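Local coordinates for histidine phosphotransfer protein (Medicago truncatula, PDB 4G78) that probably relays phosphoryl groups from cytokinin-sensing histidine kinases to response regulators, as a helical histidine-containing phosphotransfer protein of the two-component pathway, at residues Glu55-Leu58 and Asn59-Arg63; His80-Lys83 and Gly84-Ala87. All coordinates share one frame; numbering follows the deposited sequence.

Contact 1: Glu55-Leu58 and Asn59-Arg63; sequences EKLL and NNMSR
Met61 N donates to Leu57 O at 2.9 Å. Three more bonds of the same i to i+4 kind flank it. Asn59 N reaches Glu55 O at 3.0 Å, Asn60 N reaches Lys56 O, and Ser62 N reaches Leu58 O. Lys56 O has a second donor. A water lies 2.8 Å from Lys56 O and gives it a hydrogen bond. The same water makes a weak bond to Asn60 OD1, so it ties the carbonyl to the side-chain amide one turn on. In both asparagines the amide carbon is anti to the carbonyl carbon (chi1 -73°) and beside the backbone N. This turns Asn59 CG back to 3.2 Å from Glu55 O, and Asn60 CG to 3.3 Å from Lys56 O. The backbone bonds are the regular ladder of an alpha helix, here part of helix 41-66 in the helix bundle of the Hpt domain. One side of the helix is polar and open to solvent, with Lys56, Asn59 and Asn60. Another is apolar and faces the bundle. There Leu57 and Met61 run alongside each other in the same direction. In the conformer described here, Leu57 CD2 touches Met61 SD at 3.5 Å. The first torsion of Leu57 (chi1 -176°) sets CG beside the carbonyl carbon, and from there CD2 reaches the thioether. Leu57 is partly exposed and packs on helix 72-89, where Met61 also touches His78. Leu58 is buried. It packs on Leu117, Leu120 and Tyr124 of helix 110-145, and Met61 meets Leu120 as well. The carboxylate of Glu55 turns to that helix too, with a salt bridge to Lys128 and a hydrogen bond to Tyr124.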
loop_
_atom_site.group_PDB
_atom_site.type_symbol
_atom_site.label_atom_id
_atom_site.label_comp_id
_atom_site.label_asym_id
_atom_site.label_seq_id
_atom_site.Cartn_x
_atom_site.Cartn_y
_atom_site.Cartn_z
ATOM N N GLU A 55 -3.188 -0.276 8.869
ATOM C CA GLU A 55 -2.571 -0.949 10.027
ATOM C C GLU A 55 -3.642 -1.314 11.033
ATOM O O GLU A 55 -3.592 -2.408 11.633
ATOM C CB GLU A 55 -1.503 -0.043 10.606
ATOM C CG GLU A 55 -0.290 -0.028 9.649
ATOM C CD GLU A 55 0.695 1.050 9.904
ATOM O OE1 GLU A 55 0.776 1.531 11.026
ATOM O OE2 GLU A 55 1.412 1.422 8.933
ATOM N N LYS A 56 -4.614 -0.462 11.238
ATOM C CA LYS A 56 -5.744 -0.798 12.108
ATOM C C LYS A 56 -6.482 -1.974 11.573
ATOM O O LYS A 56 -6.870 -2.930 12.359
ATOM C CB LYS A 56 -6.625 0.419 12.304
ATOM C CG LYS A 56 -6.099 1.445 13.275
ATOM C CD LYS A 56 -7.164 1.808 14.334
ATOM C CE LYS A 56 -6.652 2.907 15.221
ATOM N NZ LYS A 56 -5.781 2.369 16.331
ATOM N N LEU A 57 -6.793 -2.022 10.275
ATOM C CA LEU A 57 -7.515 -3.073 9.678
ATOM C C LEU A 57 -6.798 -4.408 9.790
ATOM O O LEU A 57 -7.364 -5.450 10.125
ATOM C CB LEU A 57 -7.937 -2.694 8.247
ATOM C CG LEU A 57 -8.777 -3.668 7.518
ATOM C CD1 LEU A 57 -9.527 -2.935 6.415
ATOM C CD2 LEU A 57 -7.975 -4.780 6.890
ATOM N N LEU A 58 -5.492 -4.412 9.462
ATOM C CA LEU A 58 -4.712 -5.633 9.563
ATOM C C LEU A 58 -4.706 -6.129 10.994
ATOM O O LEU A 58 -4.771 -7.390 11.200
ATOM C CB LEU A 58 -3.256 -5.380 9.122
ATOM C CG LEU A 58 -3.105 -5.176 7.626
ATOM C CD1 LEU A 58 -1.696 -4.982 7.131
ATOM C CD2 LEU A 58 -3.502 -6.430 6.910
ATOM N N ASN A 59 -4.579 -5.255 11.969
ATOM C CA ASN A 59 -4.614 -5.704 13.389
ATOM C C ASN A 59 -5.980 -6.321 13.688
ATOM O O ASN A 59 -6.080 -7.372 14.364
ATOM C CB ASN A 59 -4.294 -4.554 14.287
ATOM C CG ASN A 59 -2.868 -4.121 14.289
ATOM O OD1 ASN A 59 -2.623 -2.930 14.724
ATOM N ND2 ASN A 59 -2.015 -5.074 13.808
ATOM N N ASN A 60 -7.070 -5.711 13.168
ATOM C CA ASN A 60 -8.389 -6.304 13.364
ATOM C C ASN A 60 -8.528 -7.629 12.763
ATOM O O ASN A 60 -9.148 -8.557 13.341
ATOM C CB ASN A 60 -9.476 -5.340 12.835
ATOM C CG ASN A 60 -9.671 -4.142 13.722
ATOM O OD1 ASN A 60 -9.525 -4.278 14.906
ATOM N ND2 ASN A 60 -10.093 -2.991 13.347
ATOM N N MET A 61 -7.967 -7.849 11.568
ATOM C CA MET A 61 -8.039 -9.118 10.921
ATOM C C MET A 61 -7.254 -10.188 11.702
ATOM O O MET A 61 -7.704 -11.337 11.861
ATOM C CB MET A 61 -7.452 -9.128 9.477
ATOM C CG MET A 61 -8.354 -8.402 8.522
ATOM S SD MET A 61 -7.744 -8.271 6.852
ATOM C CE MET A 61 -8.466 -9.786 6.225
ATOM N N SER A 62 -6.079 -9.828 12.170
ATOM C CA SER A 62 -5.268 -10.752 12.969
ATOM C C SER A 62 -6.030 -11.220 14.180
ATOM O O SER A 62 -6.090 -12.417 14.507
ATOM C CB SER A 62 -4.007 -9.977 13.341
ATOM O OG SER A 62 -3.135 -10.928 13.985
ATOM N N ARG A 63 -6.614 -10.285 14.923
ATOM C CA ARG A 63 -7.375 -10.641 16.088
ATOM C C ARG A 63 -8.571 -11.481 15.746
ATOM O O ARG A 63 -8.883 -12.470 16.440
ATOM C CB ARG A 63 -7.772 -9.388 16.882
ATOM C CG ARG A 63 -6.630 -8.598 17.436
ATOM C CD ARG A 63 -5.780 -9.317 18.441
ATOM N NE ARG A 63 -4.784 -10.175 17.874
ATOM C CZ ARG A 63 -3.787 -9.835 17.072
ATOM N NH1 ARG A 63 -3.011 -10.754 16.530
ATOM N NH2 ARG A 63 -3.567 -8.546 16.802
HETATM O O HOH W 1 -7.050 -2.258 15.098
#

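Contact 2: His80-Lys83 and Gly84-Ala87; sequences HQQK and GSSA
Gln82 and Ser86 meet one helical turn apart, each giving the other a hydrogen bond. Ser86 OG donates to the backbone Gln82 O at 2.8 Å. Gln82 NE2 donates to Ser86 OG at 3.2 Å. The bond is bent, and the hydroxyl oxygen lies 28° out of the amide plane. The Gln82 chain starts anti to its backbone N and folds at chi2 (63°), which swings the amide back over the turn to the hydroxyl. Ser86 OG lies beside its own N, with chi1 at -59°, and from there it can reach the carbonyl. Gln82 O is gripped twice, because Ser86 N also binds it at 2.9 Å. The two donors come from opposite faces of the carbonyl plane. With an alanine at Ser86 the hydroxyl goes, and Gln82 O is likely to keep only its backbone donor from this residue, while the Gln82 amide loses one of its acceptors and is held less firmly. NE2 has another partner in Ser54 OG, on helix 41-66. The other end of the amide is bridged by a water, 2.8 Å from Gln82 OE1 and 2.9 Å from Ser85 OG. The amide is thus fixed at both ends. Ser86 is buried against Val94 and Lys95 of helix 92-99. Elsewhere the turn is held by Gly84 N to His80 O at 3.1 Å, Ser85 N to Gln81 O, and Ala87 N to Lys83 O. His80 is exposed. It is the predicted phosphohistidine, unmodified here. Residues His80 to Ser86 carry the HQxKGSS signature of plant phosphotransfer proteins, with the phospho-accepting histidine on a helix of the Hpt four-helix bundle.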
loop_
_atom_site.group_PDB
_atom_site.type_symbol
_atom_site.label_atom_id
_atom_site.label_comp_id
_atom_site.label_asym_id
_atom_site.label_seq_id
_atom_site.Cartn_x
_atom_site.Cartn_y
_atom_site.Cartn_z
ATOM N N HIS A 80 -12.478 -7.060 1.924
ATOM C CA HIS A 80 -13.096 -6.240 0.937
ATOM C C HIS A 80 -12.841 -4.788 1.168
ATOM O O HIS A 80 -12.556 -3.993 0.232
ATOM C CB HIS A 80 -14.619 -6.526 0.938
ATOM C CG HIS A 80 -15.397 -5.760 -0.064
ATOM N ND1 HIS A 80 -16.203 -4.594 0.120
ATOM C CD2 HIS A 80 -15.429 -6.057 -1.389
ATOM C CE1 HIS A 80 -16.629 -4.259 -1.075
ATOM N NE2 HIS A 80 -16.164 -5.122 -2.044
ATOM N N GLN A 81 -12.910 -4.330 2.414
ATOM C CA GLN A 81 -12.600 -2.951 2.747
ATOM C C GLN A 81 -11.166 -2.635 2.379
ATOM O O GLN A 81 -10.867 -1.585 1.797
ATOM C CB GLN A 81 -12.927 -2.622 4.186
ATOM C CG GLN A 81 -12.405 -1.271 4.694
ATOM C CD GLN A 81 -13.214 -0.130 4.130
ATOM O OE1 GLN A 81 -14.423 -0.241 3.847
ATOM N NE2 GLN A 81 -12.526 1.048 4.005
ATOM N N GLN A 82 -10.221 -3.510 2.766
ATOM C CA GLN A 82 -8.815 -3.263 2.427
ATOM C C GLN A 82 -8.592 -3.283 0.939
ATOM O O GLN A 82 -7.734 -2.540 0.430
ATOM C CB GLN A 82 -7.925 -4.268 3.153
ATOM C CG GLN A 82 -6.447 -3.974 2.997
ATOM C CD GLN A 82 -6.019 -2.673 3.595
ATOM O OE1 GLN A 82 -6.514 -2.260 4.652
ATOM N NE2 GLN A 82 -5.070 -1.957 2.968
ATOM N N LYS A 83 -9.310 -4.101 0.198
ATOM C CA LYS A 83 -9.161 -4.123 -1.252
ATOM C C LYS A 83 -9.464 -2.746 -1.826
ATOM O O LYS A 83 -8.715 -2.225 -2.649
ATOM C CB LYS A 83 -10.099 -5.171 -1.845
ATOM C CG LYS A 83 -9.827 -5.423 -3.319
ATOM C CD LYS A 83 -10.961 -6.205 -3.937
ATOM C CE LYS A 83 -11.096 -7.600 -3.509
ATOM N NZ LYS A 83 -11.992 -8.348 -4.465
ATOM N N GLY A 84 -10.608 -2.153 -1.417
ATOM C CA GLY A 84 -10.994 -0.871 -1.958
ATOM C C GLY A 84 -10.037 0.245 -1.509
ATOM O O GLY A 84 -9.727 1.158 -2.275
ATOM N N SER A 85 -9.568 0.178 -0.280
ATOM C CA SER A 85 -8.623 1.159 0.209
ATOM C C SER A 85 -7.319 1.086 -0.608
ATOM O O SER A 85 -6.744 2.096 -1.017
ATOM C CB SER A 85 -8.353 0.878 1.677
ATOM O OG SER A 85 -7.414 1.684 2.258
ATOM N N SER A 86 -6.860 -0.140 -0.861
ATOM C CA SER A 86 -5.646 -0.359 -1.640
ATOM C C SER A 86 -5.797 0.135 -3.048
ATOM O O SER A 86 -4.906 0.740 -3.630
ATOM C CB SER A 86 -5.292 -1.836 -1.568
ATOM O OG SER A 86 -5.082 -2.290 -0.264
ATOM N N ALA A 87 -6.970 -0.134 -3.658
ATOM C CA ALA A 87 -7.256 0.374 -4.977
ATOM C C ALA A 87 -7.263 1.886 -5.009
ATOM O O ALA A 87 -6.840 2.467 -6.062
ATOM C CB ALA A 87 -8.620 -0.112 -5.451
HETATM O O HOH W 2 -7.458 0.368 4.812
#

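Overall arrangement
Contact 1 comes first along the chain and closes before contact 2 opens. It lies on helix 41-66, contact 2 on helix 72-89, and these helices follow each other. Both belong to the Hpt domain and pack together in its bundle. The centres of the contacts are about 13 Å apart, yet they touch. Leu57 CD1 of contact 1 lies 3.6 Å from Gln82 OE1 and 3.7 Å from Gln81 CG of contact 2. Leu57 thus packs beside the turn that follows the predicted phosphohistidine, His80. Contact 1 also reaches helix 110-145, and contact 2 reaches helix 92-99. Together they link the helix bearing His80 to its neighbours in the bundle.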